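Local coordinates for protein AbyA5 (Verrucosispora maris, PDB 4YWF) that catalyses acetate elimination in spirotetronate biosynthesis, acting as a lyase on an esterase-like alpha/beta-hydrolase framework, at residues A78-Y83 with V104-R109; R130-G135 with I154-A159; R234-A239 with V292-A297; P242-F247 with P309-M314. The protein carries 4 engineered substitutions. All blocks are in the same frame, centred on the assembly; numbering follows the deposited sequence.

Interaction 1: A78-Y83 with V104-R109; sequences AATTFY and VAVFDR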
loop_
_atom_site.group_PDB
_atom_site.type_symbol
_atom_site.label_atom_id
_atom_site.label_comp_id
_atom_site.label_asym_id
_atom_site.label_seq_id
_atom_site.Cartn_x
_atom_site.Cartn_y
_atom_site.Cartn_z
ATOM N N ALA A 78 -15.519 -7.067 -9.338
ATOM C CA ALA A 78 -15.347 -8.351 -8.664
ATOM C C ALA A 78 -14.273 -9.164 -9.371
ATOM O O ALA A 78 -13.547 -9.884 -8.703
ATOM C CB ALA A 78 -16.653 -9.142 -8.594
ATOM N N ALA A 79 -14.161 -9.076 -10.705
ATOM C CA ALA A 79 -13.138 -9.883 -11.396
ATOM C C ALA A 79 -11.750 -9.412 -11.052
ATOM O O ALA A 79 -10.867 -10.224 -10.795
ATOM C CB ALA A 79 -13.342 -9.882 -12.872
ATOM N N THR A 80 -11.581 -8.085 -11.035
ATOM C CA THR A 80 -10.392 -7.397 -10.523
ATOM C C THR A 80 -9.931 -7.947 -9.153
ATOM O O THR A 80 -8.788 -8.373 -8.959
ATOM C CB THR A 80 -10.688 -5.888 -10.385
ATOM O OG1 THR A 80 -10.915 -5.292 -11.695
ATOM C CG2 THR A 80 -9.505 -5.137 -9.656
ATOM N N THR A 81 -10.853 -7.983 -8.189
ATOM C CA THR A 81 -10.511 -8.539 -6.886
ATOM C C THR A 81 -10.067 -9.993 -7.000
ATOM O O THR A 81 -9.087 -10.393 -6.371
ATOM C CB THR A 81 -11.747 -8.477 -5.943
ATOM O OG1 THR A 81 -12.225 -7.129 -5.894
ATOM C CG2 THR A 81 -11.384 -8.965 -4.546
ATOM N N PHE A 82 -10.814 -10.812 -7.749
ATOM C CA PHE A 82 -10.504 -12.215 -7.814
ATOM C C PHE A 82 -9.210 -12.521 -8.545
ATOM O O PHE A 82 -8.490 -13.308 -8.028
ATOM C CB PHE A 82 -11.634 -13.103 -8.333
ATOM C CG PHE A 82 -12.825 -13.169 -7.442
ATOM C CD1 PHE A 82 -12.757 -12.815 -6.091
ATOM C CD2 PHE A 82 -14.043 -13.559 -7.956
ATOM C CE1 PHE A 82 -13.891 -12.863 -5.289
ATOM C CE2 PHE A 82 -15.145 -13.652 -7.146
ATOM C CZ PHE A 82 -15.096 -13.256 -5.831
ATOM N N TYR A 83 -8.901 -11.863 -9.669
ATOM C CA TYR A 83 -7.591 -11.989 -10.293
ATOM C C TYR A 83 -6.503 -11.493 -9.346
ATOM O O TYR A 83 -5.435 -12.065 -9.286
ATOM C CB TYR A 83 -7.548 -11.259 -11.641
ATOM C CG TYR A 83 -8.458 -11.785 -12.722
ATOM C CD1 TYR A 83 -8.671 -13.162 -12.900
ATOM C CD2 TYR A 83 -9.074 -10.915 -13.626
ATOM C CE1 TYR A 83 -9.494 -13.657 -13.929
ATOM C CE2 TYR A 83 -9.906 -11.401 -14.650
ATOM C CZ TYR A 83 -10.113 -12.785 -14.763
ATOM O OH TYR A 83 -10.889 -13.255 -15.750
ATOM N N VAL A 104 -4.986 -6.322 -14.162
ATOM C CA VAL A 104 -4.697 -5.001 -14.709
ATOM C C VAL A 104 -5.623 -4.733 -15.901
ATOM O O VAL A 104 -6.245 -3.666 -15.995
ATOM C CB VAL A 104 -3.225 -4.857 -15.158
ATOM C CG1 VAL A 104 -3.034 -3.549 -15.937
ATOM C CG2 VAL A 104 -2.291 -4.959 -13.982
ATOM N N ALA A 105 -5.711 -5.688 -16.804
ATOM C CA ALA A 105 -6.564 -5.552 -17.995
ATOM C C ALA A 105 -8.069 -5.317 -17.703
ATOM O O ALA A 105 -8.685 -4.453 -18.352
ATOM C CB ALA A 105 -6.398 -6.762 -18.921
ATOM N N VAL A 106 -8.672 -6.093 -16.787
ATOM C CA VAL A 106 -10.068 -5.923 -16.476
ATOM C C VAL A 106 -10.293 -4.603 -15.758
ATOM O O VAL A 106 -11.274 -3.926 -15.977
ATOM C CB VAL A 106 -10.753 -7.086 -15.680
ATOM C CG1 VAL A 106 -10.727 -8.330 -16.512
ATOM C CG2 VAL A 106 -10.144 -7.339 -14.328
ATOM N N PHE A 107 -9.373 -4.233 -14.872
ATOM C CA PHE A 107 -9.479 -2.944 -14.271
ATOM C C PHE A 107 -9.379 -1.795 -15.333
ATOM O O PHE A 107 -10.178 -0.790 -15.268
ATOM C CB PHE A 107 -8.491 -2.730 -13.134
ATOM C CG PHE A 107 -8.684 -1.421 -12.490
ATOM C CD1 PHE A 107 -9.690 -1.256 -11.561
ATOM C CD2 PHE A 107 -8.022 -0.304 -12.980
ATOM C CE1 PHE A 107 -9.989 -0.010 -11.031
ATOM C CE2 PHE A 107 -8.303 0.953 -12.460
ATOM C CZ PHE A 107 -9.310 1.086 -11.491
ATOM N N ASP A 108 -8.453 -1.952 -16.274
ATOM C CA ASP A 108 -8.211 -0.942 -17.320
ATOM C C ASP A 108 -9.533 -0.741 -18.112
ATOM O O ASP A 108 -9.904 0.396 -18.457
ATOM C CB ASP A 108 -7.100 -1.366 -18.240
ATOM C CG ASP A 108 -6.722 -0.290 -19.269
ATOM O OD1 ASP A 108 -6.889 0.943 -19.113
ATOM O OD2 ASP A 108 -6.219 -0.686 -20.300
ATOM N N ARG A 109 -10.189 -1.863 -18.405
ATOM C CA ARG A 109 -11.447 -1.933 -19.111
ATOM C C ARG A 109 -12.548 -1.222 -18.276
ATOM O O ARG A 109 -13.228 -0.324 -18.780
ATOM C CB ARG A 109 -11.783 -3.380 -19.457
#
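Thr80 OG1 sits at the middle of this helix pair, pressed against Val106 CG2, while its hydroxyl is hydrogen-bonded to the carbonyl oxygen of Leu76, a turn back in its own helix. The motif is an antiparallel helical hairpin: helices 76-87 and 94-111 follow each other in the chain, and over these segments their axes come within 8.6 Å at a crossing angle of -162°. Thr80 and Phe107 mark the level where the backbones are nearest. The hydroxyl is anti to the carbonyl carbon of Thr80 (chi1 -66°), which turns it back along the helix to Leu76 and still leaves it 3.4 Å from Val106 CG2. Its distance to Phe107 N is 3.7 Å, and the two make no hydrogen bond; across the helices the contact is packing.

Val106 does most of that work. Its CB points at the other helix, with CG2 packing against Ala79, Thr80 and Tyr83 and lying 4.3 Å from Ala79 CB. Both methyls reach the CD2/CE2 side of the Tyr83 ring, CG1 at the edge and close to the ring plane. The tyrosine crosses the valine at roughly a right angle, and its hydroxyl goes on to bond Glu71 of helix 59-72, so the ring is held at both ends. Phe107 lends this contact little more than its CB, 3.8 Å from Thr80 OG1, because its ring leaves for the strand side and meets Trp132 edge-to-face. The closest point on Tyr83 is CE2, 3.7 Å from Val106 CG1.

Interaction 2: R130-G135 with I154-A159; sequences RAWAAG and IKEQWA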
loop_
_atom_site.group_PDB
_atom_site.type_symbol
_atom_site.label_atom_id
_atom_site.label_comp_id
_atom_site.label_asym_id
_atom_site.label_seq_id
_atom_site.Cartn_x
_atom_site.Cartn_y
_atom_site.Cartn_z
ATOM N N ARG A 130 3.983 1.996 -12.758
ATOM C CA ARG A 130 2.648 2.458 -13.176
ATOM C C ARG A 130 1.783 2.914 -12.000
ATOM O O ARG A 130 1.947 2.442 -10.864
ATOM C CB ARG A 130 1.890 1.370 -13.982
ATOM C CG ARG A 130 2.439 1.203 -15.381
ATOM C CD ARG A 130 2.061 -0.111 -16.035
ATOM N NE ARG A 130 2.015 0.036 -17.494
ATOM C CZ ARG A 130 0.963 -0.223 -18.271
ATOM N NH1 ARG A 130 -0.167 -0.706 -17.767
ATOM N NH2 ARG A 130 1.043 -0.006 -19.583
ATOM N N ALA A 131 0.833 3.809 -12.289
ATOM C CA ALA A 131 -0.040 4.395 -11.275
ATOM C C ALA A 131 -1.371 4.700 -11.916
ATOM O O ALA A 131 -1.470 4.819 -13.159
ATOM C CB ALA A 131 0.640 5.643 -10.701
ATOM N N TRP A 132 -2.406 4.807 -11.105
ATOM C CA TRP A 132 -3.715 5.244 -11.562
ATOM C C TRP A 132 -4.010 6.547 -10.861
ATOM O O TRP A 132 -3.668 6.684 -9.690
ATOM C CB TRP A 132 -4.801 4.237 -11.200
ATOM C CG TRP A 132 -4.693 2.977 -11.921
ATOM C CD1 TRP A 132 -4.299 1.756 -11.415
ATOM C CD2 TRP A 132 -4.980 2.766 -13.313
ATOM N NE1 TRP A 132 -4.331 0.793 -12.425
ATOM C CE2 TRP A 132 -4.743 1.393 -13.591
ATOM C CE3 TRP A 132 -5.457 3.591 -14.340
ATOM C CZ2 TRP A 132 -4.915 0.857 -14.854
ATOM C CZ3 TRP A 132 -5.679 3.023 -15.601
ATOM C CH2 TRP A 132 -5.414 1.683 -15.834
ATOM N N ALA A 133 -4.628 7.498 -11.555
ATOM C CA ALA A 133 -4.884 8.805 -10.968
ATOM C C ALA A 133 -6.239 9.370 -11.365
ATOM O O ALA A 133 -6.809 8.973 -12.378
ATOM C CB ALA A 133 -3.811 9.775 -11.386
ATOM N N ALA A 134 -6.726 10.308 -10.544
ATOM C CA ALA A 134 -7.959 11.026 -10.871
ATOM C C ALA A 134 -7.869 12.360 -10.247
ATOM O O ALA A 134 -7.024 12.576 -9.373
ATOM C CB ALA A 134 -9.194 10.315 -10.378
ATOM N N GLY A 135 -8.707 13.273 -10.721
ATOM C CA GLY A 135 -8.739 14.634 -10.160
ATOM C C GLY A 135 -7.585 15.494 -10.644
ATOM O O GLY A 135 -7.341 16.548 -10.070
ATOM N N ILE A 154 -1.538 -4.631 -4.351
ATOM C CA ILE A 154 -1.445 -3.980 -5.651
ATOM C C ILE A 154 -2.408 -2.814 -5.753
ATOM O O ILE A 154 -3.354 -2.723 -5.014
ATOM C CB ILE A 154 -1.677 -4.950 -6.842
ATOM C CG1 ILE A 154 -3.113 -5.486 -6.826
ATOM C CG2 ILE A 154 -0.568 -5.978 -6.884
ATOM C CD1 ILE A 154 -3.532 -6.097 -8.157
ATOM N N LYS A 155 -2.149 -1.942 -6.709
ATOM C CA LYS A 155 -2.753 -0.601 -6.737
ATOM C C LYS A 155 -4.224 -0.678 -7.192
ATOM O O LYS A 155 -5.066 0.204 -6.890
ATOM C CB LYS A 155 -1.926 0.300 -7.691
ATOM C CG LYS A 155 -1.761 -0.237 -9.123
ATOM C CD LYS A 155 -0.782 0.579 -9.995
ATOM C CE LYS A 155 -0.760 0.065 -11.436
ATOM N NZ LYS A 155 -0.519 -1.401 -11.588
ATOM N N GLU A 156 -4.552 -1.770 -7.869
ATOM C CA GLU A 156 -5.895 -2.030 -8.282
ATOM C C GLU A 156 -6.798 -2.328 -7.090
ATOM O O GLU A 156 -8.011 -2.251 -7.218
ATOM C CB GLU A 156 -5.936 -3.182 -9.315
ATOM C CG GLU A 156 -5.409 -2.745 -10.715
ATOM C CD GLU A 156 -3.893 -2.787 -10.815
ATOM O OE1 GLU A 156 -3.213 -3.430 -9.938
ATOM O OE2 GLU A 156 -3.364 -2.156 -11.741
ATOM N N GLN A 157 -6.227 -2.573 -5.913
ATOM C CA GLN A 157 -7.042 -2.780 -4.719
ATOM C C GLN A 157 -7.730 -1.469 -4.332
ATOM O O GLN A 157 -8.866 -1.454 -3.847
ATOM C CB GLN A 157 -6.129 -3.218 -3.551
ATOM C CG GLN A 157 -6.768 -4.187 -2.567
ATOM C CD GLN A 157 -6.044 -4.222 -1.221
ATOM O OE1 GLN A 157 -4.817 -4.358 -1.153
ATOM N NE2 GLN A 157 -6.807 -4.103 -0.141
ATOM N N TRP A 158 -6.997 -0.368 -4.517
ATOM C CA TRP A 158 -7.451 0.976 -4.147
ATOM C C TRP A 158 -7.978 1.839 -5.274
ATOM O O TRP A 158 -8.714 2.756 -5.003
ATOM C CB TRP A 158 -6.287 1.761 -3.515
ATOM C CG TRP A 158 -5.451 0.982 -2.595
ATOM C CD1 TRP A 158 -4.156 0.612 -2.789
ATOM C CD2 TRP A 158 -5.856 0.413 -1.355
ATOM N NE1 TRP A 158 -3.719 -0.125 -1.718
ATOM C CE2 TRP A 158 -4.754 -0.278 -0.833
ATOM C CE3 TRP A 158 -7.049 0.412 -0.642
ATOM C CZ2 TRP A 158 -4.797 -0.938 0.394
ATOM C CZ3 TRP A 158 -7.084 -0.215 0.595
ATOM C CH2 TRP A 158 -5.964 -0.896 1.087
ATOM N N ALA A 159 -7.590 1.568 -6.528
ATOM C CA ALA A 159 -7.936 2.431 -7.634
ATOM C C ALA A 159 -9.418 2.656 -7.857
ATOM O O ALA A 159 -9.794 3.703 -8.330
ATOM C CB ALA A 159 -7.285 1.924 -8.935
#
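In the loop between strand 143-148 and helix 162-167, Lys155, Glu156 and Ala159 close round the indole of Trp132, which projects from strand 127-134. The one hydrogen bond joining the two segments runs from Trp132 NE1 to Glu156 OE2, 3.2 Å long and nearly straight at 169°. OE2 lies in the plane of the indole, but the N-H arrives from above the carboxylate, the two planes standing 85° apart. A bend in the glutamate chain (chi2 83°) brings the carboxylate back to this spot. The same oxygen takes a second bond from Lys155 NZ at 2.9 Å, this time on its syn side and close to the carboxylate plane.

In alpha/beta-hydrolases the loop after this strand of the central sheet usually contributes to the oxyanion hole; here it sends Lys155 down beside strand 127-134. Lys155 CD packs 3.4 Å from Arg130 O, and the lysine chain crosses the indole at about a right angle, its CE 3.8 Å from Trp132 NE1. NZ then joins Glu182 and Glu176 as well, so three carboxylates surround the ammonium group. Were Glu156 replaced by an alanine, the indole N-H would probably lose its acceptor and Lys155 one of its three carboxylates. Arg130 turns its guanidinium away from the loop to Glu121. On the other flank of the indole, Ala159 CB rests 3.9 Å from Trp132 CD1.

Interaction 3: R234-A239 with V292-A297; sequences RGIVTA and VRIPVA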
loop_
_atom_site.group_PDB
_atom_site.type_symbol
_atom_site.label_atom_id
_atom_site.label_comp_id
_atom_site.label_asym_id
_atom_site.label_seq_id
_atom_site.Cartn_x
_atom_site.Cartn_y
_atom_site.Cartn_z
ATOM N N ARG A 234 3.211 16.924 3.319
ATOM C CA ARG A 234 2.628 17.732 4.369
ATOM C C ARG A 234 1.895 16.890 5.446
ATOM O O ARG A 234 1.447 17.411 6.457
ATOM C CB ARG A 234 1.647 18.746 3.751
ATOM C CG ARG A 234 2.243 19.850 2.841
ATOM C CD ARG A 234 3.663 20.375 3.172
ATOM N NE ARG A 234 3.903 20.814 4.549
ATOM C CZ ARG A 234 5.108 20.796 5.167
ATOM N NH1 ARG A 234 5.201 21.222 6.406
ATOM N NH2 ARG A 234 6.249 20.378 4.567
ATOM N N GLY A 235 1.739 15.593 5.201
ATOM C CA GLY A 235 1.199 14.698 6.220
ATOM C C GLY A 235 1.205 13.225 5.773
ATOM O O GLY A 235 1.331 12.894 4.592
ATOM N N ILE A 236 1.060 12.337 6.752
ATOM C CA ILE A 236 1.173 10.919 6.534
ATOM C C ILE A 236 0.050 10.276 7.309
ATOM O O ILE A 236 -0.206 10.664 8.466
ATOM C CB ILE A 236 2.521 10.346 7.010
ATOM C CG1 ILE A 236 3.662 10.898 6.157
ATOM C CG2 ILE A 236 2.523 8.804 7.000
ATOM C CD1 ILE A 236 5.026 10.537 6.758
ATOM N N VAL A 237 -0.596 9.328 6.652
ATOM C CA VAL A 237 -1.593 8.492 7.272
ATOM C C VAL A 237 -1.234 7.064 6.940
ATOM O O VAL A 237 -1.092 6.726 5.768
ATOM C CB VAL A 237 -3.044 8.792 6.774
ATOM C CG1 VAL A 237 -4.023 7.952 7.566
ATOM C CG2 VAL A 237 -3.358 10.260 6.911
ATOM N N THR A 238 -1.007 6.255 7.991
ATOM C CA THR A 238 -0.594 4.863 7.830
ATOM C C THR A 238 -1.387 3.892 8.791
ATOM O O THR A 238 -2.289 4.301 9.547
ATOM C CB THR A 238 0.945 4.729 7.923
ATOM O OG1 THR A 238 1.323 3.392 7.561
ATOM C CG2 THR A 238 1.465 5.056 9.308
ATOM N N ALA A 239 -1.131 2.608 8.655
ATOM C CA ALA A 239 -1.778 1.590 9.450
ATOM C C ALA A 239 -0.769 0.513 9.461
ATOM O O ALA A 239 -0.342 0.091 8.415
ATOM C CB ALA A 239 -3.102 1.102 8.810
ATOM N N VAL A 292 10.657 14.278 11.704
ATOM C CA VAL A 292 9.385 14.287 10.943
ATOM C C VAL A 292 8.552 15.410 11.483
ATOM O O VAL A 292 8.070 15.287 12.623
ATOM C CB VAL A 292 8.631 12.968 11.152
ATOM C CG1 VAL A 292 7.256 12.983 10.504
ATOM C CG2 VAL A 292 9.463 11.785 10.653
ATOM N N ARG A 293 8.386 16.497 10.720
ATOM C CA ARG A 293 7.675 17.697 11.225
ATOM C C ARG A 293 6.314 17.972 10.553
ATOM O O ARG A 293 5.925 19.106 10.292
ATOM C CB ARG A 293 8.530 18.939 11.106
ATOM C CG ARG A 293 9.361 19.188 12.347
ATOM C CD ARG A 293 10.794 18.820 12.078
ATOM N NE ARG A 293 11.491 18.624 13.342
ATOM C CZ ARG A 293 12.781 18.885 13.557
ATOM N NH1 ARG A 293 13.574 19.362 12.603
ATOM N NH2 ARG A 293 13.269 18.676 14.759
ATOM N N ILE A 294 5.559 16.908 10.407
ATOM C CA ILE A 294 4.277 16.952 9.727
ATOM C C ILE A 294 3.392 16.045 10.519
ATOM O O ILE A 294 3.884 15.210 11.280
ATOM C CB ILE A 294 4.391 16.420 8.287
ATOM C CG1 ILE A 294 5.099 15.054 8.269
ATOM C CG2 ILE A 294 5.124 17.441 7.415
ATOM C CD1 ILE A 294 5.052 14.306 6.958
ATOM N N PRO A 295 2.076 16.226 10.358
ATOM C CA PRO A 295 1.224 15.342 11.103
ATOM C C PRO A 295 1.351 13.903 10.595
ATOM O O PRO A 295 1.617 13.651 9.394
ATOM C CB PRO A 295 -0.187 15.948 10.940
ATOM C CG PRO A 295 -0.042 17.085 9.998
ATOM C CD PRO A 295 1.376 17.445 9.882
ATOM N N VAL A 296 1.266 12.982 11.553
ATOM C CA VAL A 296 1.326 11.580 11.311
ATOM C C VAL A 296 0.238 10.895 12.059
ATOM O O VAL A 296 0.126 11.038 13.270
ATOM C CB VAL A 296 2.655 10.955 11.758
ATOM C CG1 VAL A 296 2.625 9.481 11.462
ATOM C CG2 VAL A 296 3.820 11.626 11.066
ATOM N N ALA A 297 -0.548 10.131 11.326
ATOM C CA ALA A 297 -1.668 9.335 11.869
ATOM C C ALA A 297 -1.370 7.866 11.606
ATOM O O ALA A 297 -0.817 7.539 10.553
ATOM C CB ALA A 297 -2.997 9.764 11.187
#
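Ile236 uses both its peptide groups to hold Pro295 and Ala297: its N-H goes to Pro295 O at 3.0 Å, and its carbonyl accepts the N-H of Ala297 at 2.9 Å. Thr238 N then bonds Ala297 O, and the ladder continues to Val299, pairing the parallel strands 233-239 and 296-301 inside the central sheet. All three bonds tilt somewhat from the carbonyl planes. CA-H groups of Gly235, Val296 and Val237 add close contacts to the same three oxygens. Between the bonded residues, Val237 turns its peptide the other way, to Ala213 and Ala215 of strand 207-215. Pro295 has no N-H to offer, and Arg234 O faces Pro295 CD at 3.4 Å.

Side-chain polar groups are met elsewhere, Thr238 OG1 by Ala215 O and Arg234 NH2 by Pro231 O. The arginine chain, bent at chi2 and chi3, curls back to put one guanidinium face over Ile294 CG2. Ile294 turns its other branch inward, CD1 lying 3.8 Å from Ile236 CG1. The N-H and C=O groups of the ladder are thus paired between strands, while the aliphatic side chains face the helices: Ile236 and Val296 toward helix 218-226, Val237 and Ala297 toward helix 337-351.

Interaction 4: P242-F247 with P309-M314; sequences PVAAFF and PADPAM. Engineered in segment 309-314: Met314 (natural residue Leu).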
loop_
_atom_site.group_PDB
_atom_site.type_symbol
_atom_site.label_atom_id
_atom_site.label_comp_id
_atom_site.label_asym_id
_atom_site.label_seq_id
_atom_site.Cartn_x
_atom_site.Cartn_y
_atom_site.Cartn_z
ATOM N N PRO A 242 5.866 -0.598 9.769
ATOM C CA PRO A 242 7.003 -0.973 10.661
ATOM C C PRO A 242 7.928 0.236 10.985
ATOM O O PRO A 242 7.955 1.225 10.237
ATOM C CB PRO A 242 7.759 -2.039 9.819
ATOM C CG PRO A 242 7.454 -1.638 8.398
ATOM C CD PRO A 242 6.032 -1.102 8.411
ATOM N N VAL A 243 8.703 0.199 12.071
ATOM C CA VAL A 243 9.484 1.390 12.477
ATOM C C VAL A 243 10.963 1.085 12.830
ATOM O O VAL A 243 11.862 1.525 12.118
ATOM C CB VAL A 243 8.847 2.089 13.657
ATOM C CG1 VAL A 243 9.670 3.314 13.999
ATOM C CG2 VAL A 243 7.376 2.418 13.345
ATOM N N ALA A 244 11.195 0.301 13.878
ATOM C CA ALA A 244 12.565 -0.006 14.287
ATOM C C ALA A 244 12.763 -1.430 14.682
ATOM O O ALA A 244 13.677 -2.132 14.166
ATOM C CB ALA A 244 12.978 0.924 15.469
ATOM N N ALA A 245 12.005 -1.807 15.706
ATOM C CA ALA A 245 11.974 -3.166 16.186
ATOM C C ALA A 245 11.726 -4.248 15.113
ATOM O O ALA A 245 12.306 -5.343 15.192
ATOM C CB ALA A 245 10.957 -3.338 17.284
ATOM N N PHE A 246 10.851 -3.972 14.140
ATOM C CA PHE A 246 10.684 -4.913 13.046
ATOM C C PHE A 246 12.064 -5.283 12.389
ATOM O O PHE A 246 12.295 -6.407 11.996
ATOM C CB PHE A 246 9.714 -4.354 11.999
ATOM C CG PHE A 246 9.472 -5.287 10.869
ATOM C CD1 PHE A 246 8.627 -6.339 11.003
ATOM C CD2 PHE A 246 10.187 -5.149 9.689
ATOM C CE1 PHE A 246 8.456 -7.263 9.968
ATOM C CE2 PHE A 246 10.032 -6.051 8.640
ATOM C CZ PHE A 246 9.149 -7.101 8.775
ATOM N N PHE A 247 12.949 -4.313 12.275
ATOM C CA PHE A 247 14.131 -4.442 11.501
ATOM C C PHE A 247 15.272 -4.996 12.359
ATOM O O PHE A 247 16.228 -5.469 11.825
ATOM C CB PHE A 247 14.515 -3.096 10.932
ATOM C CG PHE A 247 13.510 -2.538 9.989
ATOM C CD1 PHE A 247 13.426 -3.036 8.687
ATOM C CD2 PHE A 247 12.638 -1.501 10.380
ATOM C CE1 PHE A 247 12.505 -2.538 7.778
ATOM C CE2 PHE A 247 11.709 -1.026 9.471
ATOM C CZ PHE A 247 11.616 -1.560 8.195
ATOM N N PRO A 309 4.820 -4.503 18.964
ATOM C CA PRO A 309 4.136 -3.401 19.716
ATOM C C PRO A 309 5.098 -2.241 20.027
ATOM O O PRO A 309 4.710 -1.094 20.090
ATOM C CB PRO A 309 3.609 -4.092 21.021
ATOM C CG PRO A 309 4.041 -5.536 20.929
ATOM C CD PRO A 309 4.955 -5.744 19.746
ATOM N N ALA A 310 6.385 -2.551 20.087
ATOM C CA ALA A 310 7.417 -1.537 20.289
ATOM C C ALA A 310 7.475 -0.517 19.153
ATOM O O ALA A 310 8.071 0.533 19.309
ATOM C CB ALA A 310 8.798 -2.208 20.444
ATOM N N ASP A 311 6.934 -0.829 17.983
ATOM C CA ASP A 311 7.090 0.105 16.863
ATOM C C ASP A 311 6.061 1.270 17.010
ATOM O O ASP A 311 6.470 2.417 17.121
ATOM C CB ASP A 311 7.093 -0.664 15.559
ATOM C CG ASP A 311 8.449 -1.207 15.205
ATOM O OD1 ASP A 311 9.494 -0.772 15.759
ATOM O OD2 ASP A 311 8.513 -2.019 14.303
ATOM N N PRO A 312 4.766 1.005 17.101
ATOM C CA PRO A 312 3.933 2.176 17.423
ATOM C C PRO A 312 4.228 2.933 18.756
ATOM O O PRO A 312 4.009 4.126 18.803
ATOM C CB PRO A 312 2.529 1.646 17.436
ATOM C CG PRO A 312 2.577 0.170 17.292
ATOM C CD PRO A 312 4.001 -0.246 16.976
ATOM N N ALA A 313 4.683 2.208 19.797
ATOM C CA ALA A 313 5.161 2.757 21.080
ATOM C C ALA A 313 6.256 3.773 20.837
ATOM O O ALA A 313 6.270 4.823 21.440
ATOM C CB ALA A 313 5.711 1.628 22.011
HETATM N N MSE A 314 7.158 3.430 19.918
HETATM C CA MSE A 314 8.253 4.286 19.543
HETATM C C MSE A 314 7.747 5.528 18.849
HETATM O O MSE A 314 8.261 6.652 19.093
HETATM C CB MSE A 314 9.299 3.518 18.773
HETATM C CG MSE A 314 10.485 4.447 18.631
HETATM SE SE MSE A 314 11.869 3.696 17.449
HETATM C CE MSE A 314 13.078 5.243 17.245
#
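The buried carboxylate of Asp311 is gripped by backbone N-H groups of Val243, Ala244 and Phe246, with a weak fourth from Ala245. OD1 takes Ala244 N at 2.8 Å from above the carboxylate plane, and the strongly bent bond from Ala245 N ends on the same oxygen. OD2 serves Val243 N at 3.2 Å and Phe246 N at 3.1 Å, which approach from opposite faces of the plane. With donors above and below, the group can hardly rotate. A leucine at Asp311 would probably leave these N-H groups without an acceptor and the turn into helix 245-248 free to shift.

Round this core the packing is apolar. Val243 lies beside the Asp311 chain, and Ala245 CB touches Ala310 CB at 4.0 Å. Met314, an engineered selenomethionine where the natural residue is leucine, stretches its extended chain along until SE is 3.6 Å from Ala244 CB. Farther out, Phe246 stacks edge-to-face on Phe218, and Val243 is bonded through its backbone to Leu284. Both segments follow the C-terminal ends of neighbouring parallel strands, so the four N-H groups on one carboxylate hold a turn just beyond the sheet, in the region where alpha/beta-hydrolases commonly insert their cap.

In the fold
Interactions 1, 2 and 3 are buried, whereas interaction 4 is partly exposed. Interactions 1 and 2 form one continuous block, their centres 12 Å apart: Phe107 packs on Ala159, and Val104 touches Glu156. Interaction 4 lies across the chain's centre from both, interaction 3 across from interaction 1; interactions 2 and 3 reach the same sheet. Interactions 3 and 4 are joined in sequence, each strand of interaction 3 running on to a helix of interaction 4. Chemistry follows place: plain side-chain packing between helices in interaction 1, a charged cluster under the loop in interaction 2, backbone ladder within the sheet in interaction 3, and one carboxylate holding a backbone turn beyond the strand ends in interaction 4.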